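Local coordinates for protein lipid A deacylase PagL (Pseudomonas aeruginosa, PDB 2ERV) that hydrolyses the ester bond at the 3 position of lipid A in the bacterial outer membrane, releasing the primary fatty acyl chain, at residues Ala86-Gly90 / Thr91-Asp95. Residues are numbered along the deposited sequence; the frame is centred on the assembly and turned at random.
Sequences AAFSG and TRVGD
A chi1 of -73° sets CG of Phe88 anti to its carbonyl carbon, and Val93, whose CG1 lies anti to the backbone N (chi1 -177°), is turned so that CG2 is the methyl that meets the ring. Phe88 CD1 and Val93 CG2 come to 3.6 Å, an ordinary van der Waals touch in which the methyl approaches the ring obliquely and the two side chains cross at about a right angle. Between them the chain turns at Ser89 and again at Thr91, with Gly90 extended between them, and is extended again at 92-93, which pairs with 96-97 as a short hairpin following strand 75-88 of the outer-membrane beta-barrel. The same Val93 CG2 also sits 4.1 Å from Gly90 O, a carbonyl buried here without a polar partner. Leu98 touches both Phe88 and Val93, and the Phe88 ring further meets Trp48 obliquely and Tyr127 edge-to-face, all within the same chain. Arg92 starts out away from 86-90, and its NE forms a salt bridge with Glu53. The side chain of Phe88 is about 9 Å from that of Ser128, a member of the charge relay, so this packing lies near the active site without being part of it. No hydrogen bond joins 86-90 to 91-95; the one side-chain to side-chain touch is apolar, with no directional bond to fix its geometry.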
loop_
_atom_site.group_PDB
_atom_site.type_symbol
_atom_site.label_atom_id
_atom_site.label_comp_id
_atom_site.label_asym_id
_atom_site.label_seq_id
_atom_site.Cartn_x
_atom_site.Cartn_y
_atom_site.Cartn_z
ATOM N N ALA A 86 -10.174 0.929 3.308
ATOM C CA ALA A 86 -9.454 1.671 4.352
ATOM C C ALA A 86 -10.450 2.464 5.192
ATOM O O ALA A 86 -11.439 2.976 4.659
ATOM C CB ALA A 86 -8.435 2.643 3.714
ATOM N N ALA A 87 -10.153 2.601 6.489
ATOM C CA ALA A 87 -10.925 3.431 7.398
ATOM C C ALA A 87 -9.953 4.426 8.016
ATOM O O ALA A 87 -8.945 4.002 8.593
ATOM C CB ALA A 87 -11.573 2.549 8.519
ATOM N N PHE A 88 -10.258 5.721 7.877
ATOM C CA PHE A 88 -9.444 6.767 8.445
ATOM C C PHE A 88 -10.032 7.221 9.787
ATOM O O PHE A 88 -11.257 7.078 10.039
ATOM C CB PHE A 88 -9.323 7.972 7.485
ATOM C CG PHE A 88 -8.412 7.717 6.282
ATOM C CD1 PHE A 88 -7.166 8.344 6.193
ATOM C CD2 PHE A 88 -8.825 6.902 5.229
ATOM C CE1 PHE A 88 -6.301 8.126 5.037
ATOM C CE2 PHE A 88 -7.973 6.641 4.097
ATOM C CZ PHE A 88 -6.724 7.284 4.001
ATOM N N SER A 89 -9.158 7.773 10.621
ATOM C CA SER A 89 -9.556 8.259 11.945
ATOM C C SER A 89 -10.314 9.581 11.878
ATOM O O SER A 89 -10.882 10.011 12.892
ATOM C CB SER A 89 -8.331 8.338 12.871
ATOM O OG SER A 89 -7.497 9.405 12.471
ATOM N N GLY A 90 -10.353 10.228 10.707
ATOM C CA GLY A 90 -11.216 11.430 10.503
ATOM C C GLY A 90 -11.463 11.606 9.016
ATOM O O GLY A 90 -10.946 10.824 8.205
ATOM N N THR A 91 -12.260 12.599 8.634
ATOM C CA THR A 91 -12.554 12.810 7.221
ATOM C C THR A 91 -11.609 13.822 6.586
ATOM O O THR A 91 -11.638 13.990 5.367
ATOM C CB THR A 91 -14.001 13.308 7.029
ATOM O OG1 THR A 91 -14.187 14.473 7.828
ATOM C CG2 THR A 91 -15.047 12.320 7.620
ATOM N N ARG A 92 -10.835 14.544 7.392
ATOM C CA ARG A 92 -9.843 15.490 6.867
ATOM C C ARG A 92 -8.447 14.981 7.204
ATOM O O ARG A 92 -8.164 14.687 8.341
ATOM C CB ARG A 92 -10.031 16.862 7.492
ATOM C CG ARG A 92 -11.243 17.602 6.964
ATOM C CD ARG A 92 -11.616 18.806 7.840
ATOM N NE ARG A 92 -12.392 19.734 7.017
ATOM C CZ ARG A 92 -13.702 19.749 6.972
ATOM N NH1 ARG A 92 -14.385 18.886 7.710
ATOM N NH2 ARG A 92 -14.340 20.605 6.176
ATOM N N VAL A 93 -7.598 14.838 6.200
ATOM C CA VAL A 93 -6.278 14.226 6.358
ATOM C C VAL A 93 -5.332 15.068 5.514
ATOM O O VAL A 93 -5.642 15.389 4.354
ATOM C CB VAL A 93 -6.273 12.766 5.810
ATOM C CG1 VAL A 93 -4.929 12.062 6.022
ATOM C CG2 VAL A 93 -7.407 11.926 6.478
ATOM N N GLY A 94 -4.200 15.442 6.096
ATOM C CA GLY A 94 -3.240 16.277 5.421
ATOM C C GLY A 94 -3.936 17.542 4.964
ATOM O O GLY A 94 -4.646 18.168 5.754
ATOM N N ASP A 95 -3.777 17.883 3.690
ATOM C CA ASP A 95 -4.455 19.037 3.106
ATOM C C ASP A 95 -5.807 18.651 2.497
ATOM O O ASP A 95 -6.381 19.442 1.775
ATOM C CB ASP A 95 -3.608 19.644 1.975
ATOM C CG ASP A 95 -2.369 20.368 2.453
ATOM O OD1 ASP A 95 -2.160 20.603 3.679
ATOM O OD2 ASP A 95 -1.515 20.732 1.623
#